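Local coordinates for protein putative O-Methyltransferase (Corynebacterium glutamicum, PDB 3DR5) that probably acts as an S-adenosyl-L-methionine-dependent O-methyltransferase, although its substrate is not known, at residues A21-A25 and L100-A104; L84-E90 and V111-R117; P118-M122 and A144-A148; N127-V133 and L152-A158; T169-Q173 and A182-A186. All coordinates share one frame; numbering follows the deposited sequence.

Contact 1. Residues A21-A25 and L100-A104; sequences AVARA and LFREA
Ala-21 lies opposite Ala-104 and Ala-25 opposite Leu-100, with CA atoms 5.2 and 6.3 Å apart respectively, so 21-25 of helix 20-31 runs counter to 100-104, the last turn of helix 91-103 and the residue that leaves it. At one end the two methyls meet directly, Ala-21 CB lying 3.6 Å from Ala-104 CB. At the other, Leu-100 spreads both branches over Ala-25. Its CD1 presses on the Ala-25 CB at 3.3 Å, tighter than usual carbon contact, while CD2 reaches the Ala-25 backbone, 3.5 Å from its N. The same CD2 lies 3.6 Å from CG of Arg-24, whose chain crosses the leucine at about a right angle. Extended away from its backbone N at the first torsion (chi1 173°), Arg-24 starts out over this leucine, then bends at chi2 and chi3 and passes Glu-103. The guanidinium and carboxylate planes are only 20° apart, yet Arg-24 NE and Glu-103 OE1 stay 4.0 Å from each other, a long salt bridge. Asp-28, one turn on, is the stronger partner, pairing with NH1 of Arg-24. Behind the alanines, Leu-69 and Leu-72 of helix 67-77 touch Ala-25, and Leu-72 also touches Ala-104. The chemistry is therefore mainly apolar: small methyls let the helices come close, and the charged pair at the exposed margin probably adds only a modest electrostatic pull.

Contact 2. Residues L84-E90 and V111-R117; sequences LTCIDPE and VRFLLSR
The beta-alpha-beta crossover of a Rossmann-like class I methyltransferase sheet brings Thr-85 beside Arg-112 and Cys-86 beside Phe-113: strands 83-87 and 111-114 are parallel and joined through helix 91-103, and the axes of 84-87 and 111-114 approach to 4.6 Å. The backbone bonds alternate between strands. Arg-112 N gives to Leu-84 O, Cys-86 N to Arg-112 O, and Leu-114 N to Cys-86 O at 2.8 Å with an N-H...O angle of 176°; farther on, Asp-88 N to Leu-114 O is weak. On one face Thr-85 and Arg-112 lie side by side. CD of Arg-112 packs 3.3 Å from Thr-85 OG1, and its NH1 makes a weak bond to that oxygen and another to Tyr-130 OH. On the other face, chi1 of -154° turns the Phe-113 ring toward strand 84-87, where CD1 meets Cys-86 CB at 3.5 Å. Cys-86 O stands over that ring near its rim, and Asp-88 O is in plane at the edge. Past the strands, where this family usually binds its cofactor, Asp-88 forms an Asx turn and also bonds His-93 ND1. In the turn Glu-90 N lies 3.0 Å from Asp-88 OD2, approaching from above the carboxylate plane.

Contact 3. Residues P118-M122 and A144-A148; sequences PLDVM and ALVDA
Met-122, present as selenomethionine, reaches Leu-145 and Ala-148 across one face of the Rossmann-like sheet, where the short helix 118-121 that follows strand 111-114 packs against helix 142-152. Its CB starts 4.2 Å from the Ala-148 CB. The chain runs on through CG to SE, which touches two partners: Leu-145 CD1 at 3.6 Å and Ala-148 CB at 3.8 Å. The bend at chi3 (-128°) then places the terminal CE beside the same CD1, the two side chains crossing at a slant. That leucine holds its own CG anti to the backbone N, which carries CD1 over to the selenium although its CB does not point straight across. Nearer the outside, Leu-119 forks over the first turn of 144-148. CD1 meets the Ala-144 CB at 3.6 Å, and CD2 touches both the Ala-144 O and the Ala-148 CB, 3.9 Å from the latter. Ile-63 of strand 59-63 touches both Met-122 and Leu-145, placing this apolar seam against the sheet. The side-chain to side-chain contacts are apolar, but one water bridges the two backbones, donating to Ala-148 O at 2.7 Å and weakly to Met-122 O at 3.3 Å.

Contact 4. Residues N127-V133 and L152-A158; sequences NDSYQLV and LLRRGGA
Leu-152 O takes two backbone bonds, from Ser-129 N and Tyr-130 N, which reach it from opposite faces of its carbonyl plane, the Tyr-130 N at 2.9 Å. This grip starts the tight, buried half of the contact, where strand 130-135 pairs in parallel first with the short strand 153-154, then with 157-161 of the central Rossmann-like sheet. Tyr-130 O then accepts from Arg-154 N, and beyond the corner at Gln-131 the pairing resumes with Ala-158: Val-133 N meets Ala-158 O at 2.9 Å. A type II turn from Arg-154 to Gly-157, with Gly-156 at positive phi, joins 153-154 to 157-161. Side chains pack in at ordinary contact distance: Tyr-130 CD2 lies 3.9 Å from Leu-152 CB. Leu-153 CD2 meets Val-133 CG2 at 4.1 Å. The exposed side is looser and wetter. Asp-128 and Arg-154 cross at about a right angle, their flat groups 27° apart. Arg-154 NH1 bonds the Asp-128 backbone O at 2.6 Å, in the guanidinium plane, whereas Asp-128 OD2 is well out of that plane, 3.8 Å from NH1, and feels the charge alone. Two waters give to Asp-128 OD1; one also donates to Leu-153 O, the other accepts from Arg-155 N. The chemistry implies a backbone-bonded core and an outer residue, Asp-128, bonded directly through its backbone O, while its carboxylate has polar links only through water and a distant charge.

Contact 5. Residues T169-Q173 and A182-A186; sequences TIADQ and AARDA
Ile-170 and Arg-184 join a loop to a helix far from the centre of the chain, at the edge of the methyltransferase fold: 169-173 belongs to the connection after strand 157-161, whereas helix 178-190, the next helix in the chain, contributes 182-186. Apolar contact comes first. Ile-170 CG2 lies 4.1 Å from the Ala-183 CB, and Ile-170 CB lies 4.0 Å from Arg-184 CG, the two side chains sliding past each other in opposite directions. CG1 of Ile-170 sits between its backbone N and carbonyl carbon (chi1 53°), while CG2 is anti to the carbonyl carbon and turned to the helix. The polar part is less certain. Arg-184, bent at chi3 (-56°), brings its guanidinium against the backbone of Ile-170 and Ala-171, with the Ile-170 carbonyl carbon at its edge and in its plane. Its NH1 is modelled 2.4 Å from Ala-171 N, but both are donors, so this placement is doubtful and no bond is implied. The second subunit adds packing: its Tyr-11 covers Ile-170 and Ala-171, and its Tyr-7 touches Asp-172. Within the loop, OD1 of Asp-172 is hydrogen-bonded to OG1 of Thr-174.

Overall arrangement
Contacts 2 and 4 lie in the same seven-stranded mixed sheet, of order 3-2-1-4-5-7-6 as in class I methyltransferases, their centres about 17 Å apart; strand 59-63 runs between them. Contact 1 packs helix 20-31 on the helix of the crossover in contact 2, and Phe-101 links the two. Contact 3 continues from strand 111-114 and touches contact 2 through Val-121; its segments alternate along the chain with those of contact 4, where Met-122 meets Leu-152. Contact 5 comes last, about 36 Å from contact 1 between centres and on the opposite side of the chain's centre. Contacts 2 to 4 thus build the Rossmann-like core, which probably carries the methyltransferase site, while contact 5 lies at the subunit boundary.

Contact 1. Residues A21-A25 and L100-A104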
# COMPACT_ATOMS: atom_id res chain seq x y z
N ALA A 21 -12.76 17.08 -9.20
CA ALA A 21 -12.16 17.72 -8.04
C ALA A 21 -10.67 17.38 -7.98
O ALA A 21 -9.85 18.24 -7.65
CB ALA A 21 -12.87 17.28 -6.76
N VAL A 22 -10.32 16.14 -8.29
CA VAL A 22 -8.92 15.71 -8.26
C VAL A 22 -8.11 16.34 -9.39
O VAL A 22 -6.98 16.78 -9.19
CB VAL A 22 -8.79 14.17 -8.36
CG1 VAL A 22 -7.33 13.77 -8.62
CG2 VAL A 22 -9.30 13.52 -7.08
N ALA A 23 -8.69 16.38 -10.59
CA ALA A 23 -8.01 16.97 -11.74
C ALA A 23 -7.76 18.46 -11.48
O ALA A 23 -6.73 19.00 -11.85
CB ALA A 23 -8.85 16.78 -13.00
N ARG A 24 -8.72 19.12 -10.85
CA ARG A 24 -8.60 20.54 -10.54
C ARG A 24 -7.44 20.75 -9.56
O ARG A 24 -6.61 21.65 -9.75
CB ARG A 24 -9.93 21.05 -9.96
CG ARG A 24 -9.92 22.48 -9.44
CD ARG A 24 -9.51 23.48 -10.51
NE ARG A 24 -10.17 24.76 -10.30
CZ ARG A 24 -9.61 25.94 -10.55
NH1 ARG A 24 -8.37 25.99 -11.02
NH2 ARG A 24 -10.28 27.06 -10.31
N ALA A 25 -7.38 19.92 -8.52
CA ALA A 25 -6.32 20.02 -7.53
C ALA A 25 -4.94 19.75 -8.14
O ALA A 25 -3.94 20.33 -7.71
CB ALA A 25 -6.59 19.06 -6.37
N LEU A 100 -10.38 23.68 -2.74
CA LEU A 100 -10.52 22.37 -3.39
C LEU A 100 -11.46 21.44 -2.64
O LEU A 100 -12.23 20.69 -3.26
CB LEU A 100 -9.14 21.72 -3.56
CG LEU A 100 -8.30 22.31 -4.71
CD1 LEU A 100 -6.86 21.83 -4.59
CD2 LEU A 100 -8.91 21.89 -6.06
N PHE A 101 -11.42 21.47 -1.31
CA PHE A 101 -12.31 20.63 -0.51
C PHE A 101 -13.73 21.17 -0.69
O PHE A 101 -14.67 20.40 -0.87
CB PHE A 101 -11.88 20.65 0.96
CG PHE A 101 -10.51 20.07 1.21
CD1 PHE A 101 -10.06 18.97 0.48
CD2 PHE A 101 -9.67 20.64 2.16
CE1 PHE A 101 -8.79 18.43 0.71
CE2 PHE A 101 -8.40 20.11 2.39
CZ PHE A 101 -7.95 19.01 1.66
N ARG A 102 -13.88 22.49 -0.63
CA ARG A 102 -15.18 23.12 -0.80
C ARG A 102 -15.78 22.72 -2.17
O ARG A 102 -16.94 22.32 -2.24
CB ARG A 102 -15.05 24.64 -0.76
CG ARG A 102 -16.37 25.41 -0.76
CD ARG A 102 -16.31 26.68 -1.61
NE ARG A 102 -14.98 27.30 -1.59
CZ ARG A 102 -14.37 27.76 -0.50
NH1 ARG A 102 -14.98 27.68 0.68
NH2 ARG A 102 -13.16 28.28 -0.58
N GLU A 103 -14.98 22.84 -3.24
CA GLU A 103 -15.44 22.51 -4.59
C GLU A 103 -15.81 21.03 -4.69
O GLU A 103 -16.86 20.70 -5.26
CB GLU A 103 -14.37 22.93 -5.62
CG GLU A 103 -14.54 24.39 -6.02
CD GLU A 103 -13.22 25.03 -6.37
OE1 GLU A 103 -12.38 24.35 -7.01
OE2 GLU A 103 -13.03 26.21 -6.02
N ALA A 104 -14.97 20.15 -4.15
CA ALA A 104 -15.33 18.74 -4.09
C ALA A 104 -16.53 18.87 -3.10
O ALA A 104 -16.67 19.89 -2.40
CB ALA A 104 -14.22 17.93 -3.46

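Contact 2. Residues L84-E90 and V111-R117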
# COMPACT_ATOMS: atom_id res chain seq x y z
N LEU A 84 -9.45 15.17 8.42
CA LEU A 84 -8.17 15.28 7.74
C LEU A 84 -7.57 16.57 8.29
O LEU A 84 -8.20 17.63 8.24
CB LEU A 84 -8.31 15.39 6.21
CG LEU A 84 -7.03 15.81 5.47
CD1 LEU A 84 -5.96 14.72 5.55
CD2 LEU A 84 -7.39 16.09 4.01
N THR A 85 -6.37 16.48 8.83
CA THR A 85 -5.68 17.64 9.37
C THR A 85 -4.55 17.99 8.41
O THR A 85 -3.63 17.19 8.20
CB THR A 85 -5.11 17.35 10.77
OG1 THR A 85 -6.20 17.12 11.68
CG2 THR A 85 -4.27 18.51 11.27
N CYS A 86 -4.63 19.17 7.81
CA CYS A 86 -3.63 19.64 6.87
C CYS A 86 -2.72 20.64 7.57
O CYS A 86 -3.17 21.47 8.36
CB CYS A 86 -4.29 20.32 5.67
SG CYS A 86 -5.49 19.28 4.80
N ILE A 87 -1.43 20.56 7.27
CA ILE A 87 -0.45 21.44 7.90
C ILE A 87 0.53 22.09 6.93
O ILE A 87 1.30 21.39 6.26
CB ILE A 87 0.40 20.69 8.95
CG1 ILE A 87 -0.50 19.83 9.84
CG2 ILE A 87 1.22 21.68 9.77
CD1 ILE A 87 0.24 19.13 10.97
N ASP A 88 0.48 23.42 6.86
CA ASP A 88 1.41 24.19 6.04
C ASP A 88 1.40 25.64 6.54
O ASP A 88 0.36 26.15 6.94
CB ASP A 88 1.05 24.14 4.54
CG ASP A 88 2.15 24.75 3.66
OD1 ASP A 88 3.19 24.08 3.46
OD2 ASP A 88 1.99 25.89 3.20
N PRO A 89 2.57 26.30 6.56
CA PRO A 89 2.70 27.69 7.02
C PRO A 89 2.25 28.79 6.06
O PRO A 89 2.08 29.94 6.47
CB PRO A 89 4.19 27.81 7.34
CG PRO A 89 4.83 26.91 6.33
CD PRO A 89 3.89 25.71 6.25
N GLU A 90 2.07 28.44 4.79
CA GLU A 90 1.68 29.40 3.78
C GLU A 90 0.18 29.59 3.72
O GLU A 90 -0.56 28.62 3.59
CB GLU A 90 2.27 28.94 2.44
CG GLU A 90 3.48 29.76 1.95
CD GLU A 90 4.41 30.23 3.06
OE1 GLU A 90 5.37 29.51 3.40
OE2 GLU A 90 4.16 31.33 3.61
N VAL A 111 -12.49 18.52 7.50
CA VAL A 111 -11.12 19.00 7.37
C VAL A 111 -10.74 20.05 8.42
O VAL A 111 -11.58 20.77 8.94
CB VAL A 111 -10.89 19.61 5.97
CG1 VAL A 111 -9.53 20.29 5.91
CG2 VAL A 111 -10.97 18.52 4.90
N ARG A 112 -9.44 20.11 8.70
CA ARG A 112 -8.91 21.05 9.66
C ARG A 112 -7.56 21.53 9.13
O ARG A 112 -6.68 20.71 8.83
CB ARG A 112 -8.74 20.33 11.01
CG ARG A 112 -7.95 21.06 12.05
CD ARG A 112 -7.14 20.05 12.86
NE ARG A 112 -7.32 20.22 14.29
CZ ARG A 112 -6.79 19.41 15.21
NH1 ARG A 112 -6.04 18.37 14.84
NH2 ARG A 112 -7.01 19.64 16.49
N PHE A 113 -7.38 22.84 8.99
CA PHE A 113 -6.11 23.35 8.49
C PHE A 113 -5.33 24.08 9.58
O PHE A 113 -5.84 24.99 10.23
CB PHE A 113 -6.32 24.28 7.29
CG PHE A 113 -5.13 24.35 6.37
CD1 PHE A 113 -5.15 23.71 5.13
CD2 PHE A 113 -3.97 25.01 6.76
CE1 PHE A 113 -4.02 23.72 4.29
CE2 PHE A 113 -2.84 25.03 5.93
CZ PHE A 113 -2.87 24.38 4.70
N LEU A 114 -4.08 23.67 9.78
CA LEU A 114 -3.24 24.31 10.78
C LEU A 114 -2.15 25.11 10.05
O LEU A 114 -1.19 24.54 9.51
CB LEU A 114 -2.60 23.27 11.72
CG LEU A 114 -3.53 22.23 12.35
CD1 LEU A 114 -2.73 21.29 13.25
CD2 LEU A 114 -4.62 22.93 13.15
N LEU A 115 -2.31 26.43 10.03
CA LEU A 115 -1.36 27.35 9.40
C LEU A 115 -0.11 27.40 10.27
O LEU A 115 0.08 28.33 11.07
CB LEU A 115 -1.95 28.77 9.33
CG LEU A 115 -2.21 29.48 8.00
CD1 LEU A 115 -2.08 30.99 8.26
CD2 LEU A 115 -1.22 29.04 6.92
N SER A 116 0.77 26.42 10.11
CA SER A 116 1.98 26.34 10.92
C SER A 116 3.09 25.57 10.22
O SER A 116 2.86 24.94 9.18
CB SER A 116 1.70 25.61 12.23
OG SER A 116 0.31 25.38 12.43
N ARG A 117 4.28 25.62 10.79
CA ARG A 117 5.39 24.86 10.26
C ARG A 117 5.11 23.51 10.93
O ARG A 117 4.82 23.42 12.13
CB ARG A 117 6.72 25.46 10.73
CG ARG A 117 6.82 26.93 10.38
CD ARG A 117 8.00 27.58 11.06
NE ARG A 117 9.27 26.97 10.65
CZ ARG A 117 10.47 27.47 10.93
NH1 ARG A 117 10.57 28.59 11.64
NH2 ARG A 117 11.56 26.85 10.51

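Contact 3. Residues P118-M122 and A144-A148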
# COMPACT_ATOMS: atom_id res chain seq x y z
N PRO A 118 5.17 22.43 10.15
CA PRO A 118 4.93 21.06 10.63
C PRO A 118 5.55 20.71 11.97
O PRO A 118 4.86 20.31 12.91
CB PRO A 118 5.52 20.19 9.52
CG PRO A 118 5.38 21.01 8.31
CD PRO A 118 5.65 22.42 8.75
N LEU A 119 6.87 20.86 12.05
CA LEU A 119 7.59 20.50 13.25
C LEU A 119 7.33 21.34 14.48
O LEU A 119 7.71 20.96 15.59
CB LEU A 119 9.09 20.42 12.92
CG LEU A 119 9.45 19.38 11.83
CD1 LEU A 119 10.94 19.48 11.53
CD2 LEU A 119 9.09 17.97 12.29
N ASP A 120 6.68 22.48 14.29
CA ASP A 120 6.36 23.34 15.41
C ASP A 120 5.03 22.93 16.04
O ASP A 120 4.92 22.88 17.26
CB ASP A 120 6.26 24.80 14.94
CG ASP A 120 7.61 25.48 14.81
OD1 ASP A 120 7.79 26.30 13.89
OD2 ASP A 120 8.49 25.20 15.65
N VAL A 121 4.04 22.62 15.21
CA VAL A 121 2.71 22.29 15.68
C VAL A 121 2.40 20.83 16.04
O VAL A 121 1.42 20.55 16.73
CB VAL A 121 1.66 22.79 14.67
CG1 VAL A 121 1.64 21.87 13.46
CG2 VAL A 121 0.30 22.89 15.32
N MSE A 122 3.23 19.91 15.56
CA MSE A 122 3.01 18.51 15.86
C MSE A 122 3.22 18.30 17.35
O MSE A 122 2.74 17.32 17.93
CB MSE A 122 3.97 17.65 15.03
CG MSE A 122 3.36 17.26 13.69
SE MSE A 122 4.69 16.72 12.42
CE MSE A 122 4.19 17.86 10.96
N ALA A 144 13.36 14.36 11.61
CA ALA A 144 12.59 15.13 12.58
C ALA A 144 11.10 14.85 12.41
O ALA A 144 10.36 14.79 13.40
CB ALA A 144 12.87 16.63 12.41
N LEU A 145 10.66 14.66 11.17
CA LEU A 145 9.26 14.38 10.92
C LEU A 145 8.89 13.00 11.50
O LEU A 145 7.80 12.83 12.06
CB LEU A 145 8.95 14.45 9.41
CG LEU A 145 7.45 14.32 9.07
CD1 LEU A 145 6.68 15.47 9.75
CD2 LEU A 145 7.25 14.35 7.56
N VAL A 146 9.79 12.03 11.38
CA VAL A 146 9.57 10.68 11.90
C VAL A 146 9.44 10.71 13.42
O VAL A 146 8.56 10.08 14.01
CB VAL A 146 10.73 9.74 11.53
CG1 VAL A 146 10.49 8.36 12.11
CG2 VAL A 146 10.90 9.67 10.03
N ASP A 147 10.35 11.45 14.06
CA ASP A 147 10.35 11.57 15.51
C ASP A 147 9.11 12.30 15.98
O ASP A 147 8.57 12.01 17.04
CB ASP A 147 11.60 12.33 15.98
CG ASP A 147 12.88 11.59 15.66
OD1 ASP A 147 12.89 10.34 15.77
OD2 ASP A 147 13.87 12.25 15.29
N ALA A 148 8.66 13.27 15.18
CA ALA A 148 7.47 14.04 15.51
C ALA A 148 6.19 13.25 15.27
O ALA A 148 5.27 13.26 16.07
CB ALA A 148 7.44 15.34 14.70
O HOH W 1 4.97 14.84 18.19

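Contact 4. Residues N127-V133 and L152-A158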
# COMPACT_ATOMS: atom_id res chain seq x y z
N ASN A 127 -1.00 12.50 21.23
CA ASN A 127 -0.27 11.27 20.95
C ASN A 127 -1.21 10.08 20.75
O ASN A 127 -2.31 10.04 21.32
CB ASN A 127 0.66 10.91 22.11
CG ASN A 127 1.93 11.73 22.13
OD1 ASN A 127 2.40 12.20 21.09
ND2 ASN A 127 2.52 11.89 23.32
N ASP A 128 -0.80 9.12 19.91
CA ASP A 128 -1.58 7.91 19.70
C ASP A 128 -3.01 8.16 19.24
O ASP A 128 -3.94 7.47 19.66
CB ASP A 128 -1.59 7.11 21.01
CG ASP A 128 -2.05 5.67 20.85
OD1 ASP A 128 -1.62 5.02 19.88
OD2 ASP A 128 -2.84 5.18 21.70
N SER A 129 -3.19 9.14 18.36
CA SER A 129 -4.53 9.48 17.90
C SER A 129 -4.74 9.43 16.39
O SER A 129 -5.86 9.59 15.92
CB SER A 129 -4.90 10.88 18.39
OG SER A 129 -5.46 10.86 19.68
N TYR A 130 -3.67 9.20 15.64
CA TYR A 130 -3.78 9.21 14.19
C TYR A 130 -3.47 7.88 13.53
O TYR A 130 -2.53 7.19 13.92
CB TYR A 130 -2.89 10.33 13.65
CG TYR A 130 -3.31 11.70 14.13
CD1 TYR A 130 -4.31 12.41 13.47
CD2 TYR A 130 -2.79 12.25 15.31
CE1 TYR A 130 -4.78 13.64 13.95
CE2 TYR A 130 -3.25 13.47 15.80
CZ TYR A 130 -4.25 14.15 15.12
OH TYR A 130 -4.71 15.36 15.60
N GLN A 131 -4.26 7.54 12.52
CA GLN A 131 -4.12 6.30 11.78
C GLN A 131 -3.27 6.44 10.51
O GLN A 131 -2.82 5.44 9.94
CB GLN A 131 -5.50 5.78 11.39
CG GLN A 131 -6.13 6.60 10.25
CD GLN A 131 -7.63 6.38 10.09
OE1 GLN A 131 -8.07 5.62 9.24
NE2 GLN A 131 -8.41 7.04 10.93
N LEU A 132 -3.06 7.67 10.07
CA LEU A 132 -2.31 7.90 8.84
C LEU A 132 -1.70 9.29 8.78
O LEU A 132 -2.37 10.29 9.05
CB LEU A 132 -3.22 7.68 7.62
CG LEU A 132 -2.70 8.01 6.21
CD1 LEU A 132 -1.62 7.00 5.81
CD2 LEU A 132 -3.85 7.98 5.20
N VAL A 133 -0.42 9.36 8.44
CA VAL A 133 0.26 10.63 8.32
C VAL A 133 1.06 10.63 7.01
O VAL A 133 1.89 9.76 6.77
CB VAL A 133 1.20 10.89 9.52
CG1 VAL A 133 1.93 12.22 9.35
CG2 VAL A 133 0.39 10.89 10.82
N LEU A 152 2.40 10.28 17.50
CA LEU A 152 1.02 10.57 17.14
C LEU A 152 0.31 9.39 16.49
O LEU A 152 -0.91 9.26 16.55
CB LEU A 152 0.97 11.77 16.19
CG LEU A 152 1.72 13.05 16.61
CD1 LEU A 152 1.79 14.04 15.43
CD2 LEU A 152 1.03 13.68 17.81
N LEU A 153 1.09 8.52 15.87
CA LEU A 153 0.56 7.34 15.18
C LEU A 153 0.05 6.25 16.07
O LEU A 153 0.67 5.94 17.09
CB LEU A 153 1.62 6.73 14.28
CG LEU A 153 1.80 7.21 12.84
CD1 LEU A 153 2.93 6.42 12.18
CD2 LEU A 153 0.48 7.03 12.06
N ARG A 154 -1.08 5.66 15.70
CA ARG A 154 -1.62 4.54 16.47
C ARG A 154 -1.02 3.26 15.84
O ARG A 154 -0.53 3.28 14.69
CB ARG A 154 -3.15 4.51 16.38
CG ARG A 154 -3.80 5.71 17.04
CD ARG A 154 -5.27 5.82 16.69
NE ARG A 154 -6.08 4.79 17.34
CZ ARG A 154 -6.34 4.75 18.64
NH1 ARG A 154 -5.86 5.68 19.46
NH2 ARG A 154 -7.10 3.78 19.13
N ARG A 155 -1.06 2.15 16.57
CA ARG A 155 -0.56 0.87 16.07
C ARG A 155 -1.50 0.51 14.92
O ARG A 155 -2.72 0.68 15.02
CB ARG A 155 -0.61 -0.20 17.18
CG ARG A 155 0.12 0.25 18.44
CD ARG A 155 0.09 -0.85 19.48
NE ARG A 155 1.07 -1.89 19.18
CZ ARG A 155 2.29 -1.96 19.72
NH1 ARG A 155 2.68 -1.04 20.60
NH2 ARG A 155 3.11 -2.94 19.37
N GLY A 156 -0.92 0.00 13.83
CA GLY A 156 -1.69 -0.31 12.64
C GLY A 156 -1.69 0.97 11.79
O GLY A 156 -2.23 1.01 10.67
N GLY A 157 -1.07 2.04 12.31
CA GLY A 157 -1.00 3.32 11.62
C GLY A 157 0.21 3.45 10.73
O GLY A 157 1.27 2.88 11.01
N ALA A 158 0.07 4.23 9.66
CA ALA A 158 1.15 4.40 8.71
C ALA A 158 1.64 5.81 8.50
O ALA A 158 0.84 6.74 8.37
CB ALA A 158 0.76 3.81 7.36
O HOH W 2 -2.38 2.69 19.34
O HOH W 3 1.08 4.89 19.72

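Contact 5. Residues T169-Q173 and A182-A186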
# COMPACT_ATOMS: atom_id res chain seq x y z
N THR A 169 19.13 7.66 -5.59
CA THR A 169 20.34 8.48 -5.55
C THR A 169 21.26 8.11 -4.39
O THR A 169 22.49 8.12 -4.55
CB THR A 169 19.99 9.99 -5.44
OG1 THR A 169 19.70 10.52 -6.74
CG2 THR A 169 21.12 10.78 -4.79
N ILE A 170 20.68 7.79 -3.24
CA ILE A 170 21.48 7.46 -2.06
C ILE A 170 22.35 6.21 -2.25
O ILE A 170 22.20 5.49 -3.22
CB ILE A 170 20.60 7.40 -0.77
CG1 ILE A 170 19.42 6.46 -0.97
CG2 ILE A 170 20.09 8.81 -0.44
CD1 ILE A 170 18.44 6.49 0.19
N ALA A 171 23.25 5.98 -1.30
CA ALA A 171 24.22 4.88 -1.37
C ALA A 171 24.98 5.03 -2.70
O ALA A 171 24.94 4.15 -3.56
CB ALA A 171 23.53 3.52 -1.32
N ASP A 172 25.68 6.15 -2.85
CA ASP A 172 26.45 6.41 -4.07
C ASP A 172 27.65 7.29 -3.72
O ASP A 172 27.49 8.45 -3.35
CB ASP A 172 25.55 7.14 -5.09
CG ASP A 172 26.00 6.94 -6.52
OD1 ASP A 172 27.21 6.85 -6.76
OD2 ASP A 172 25.12 6.90 -7.41
N GLN A 173 28.84 6.73 -3.86
CA GLN A 173 30.07 7.44 -3.55
C GLN A 173 30.15 8.83 -4.17
O GLN A 173 30.40 9.81 -3.48
CB GLN A 173 31.29 6.62 -3.97
CG GLN A 173 31.54 5.36 -3.12
CD GLN A 173 30.47 4.31 -3.28
OE1 GLN A 173 30.04 4.02 -4.40
NE2 GLN A 173 30.05 3.70 -2.18
N ALA A 182 21.30 13.49 4.26
CA ALA A 182 20.22 13.58 5.23
C ALA A 182 19.20 12.48 4.91
O ALA A 182 18.71 11.80 5.81
CB ALA A 182 19.57 14.96 5.18
N ALA A 183 18.88 12.31 3.62
CA ALA A 183 17.94 11.28 3.19
C ALA A 183 18.53 9.90 3.56
O ALA A 183 17.81 9.01 4.01
CB ALA A 183 17.71 11.38 1.68
N ARG A 184 19.85 9.72 3.39
CA ARG A 184 20.50 8.46 3.73
C ARG A 184 20.38 8.18 5.23
O ARG A 184 20.07 7.05 5.63
CB ARG A 184 21.98 8.49 3.35
CG ARG A 184 22.48 7.18 2.76
CD ARG A 184 23.99 7.04 2.85
NE ARG A 184 24.70 8.15 2.21
CZ ARG A 184 24.57 8.50 0.94
NH1 ARG A 184 23.74 7.84 0.15
NH2 ARG A 184 25.26 9.52 0.45
N ASP A 185 20.62 9.20 6.06
CA ASP A 185 20.52 9.03 7.51
C ASP A 185 19.09 8.74 7.94
O ASP A 185 18.84 7.96 8.87
CB ASP A 185 21.03 10.27 8.24
CG ASP A 185 20.93 10.13 9.75
OD1 ASP A 185 19.87 10.45 10.31
OD2 ASP A 185 21.92 9.69 10.37
N ALA A 186 18.13 9.37 7.25
CA ALA A 186 16.72 9.15 7.55
C ALA A 186 16.40 7.67 7.27
O ALA A 186 15.84 6.98 8.11
CB ALA A 186 15.86 10.06 6.67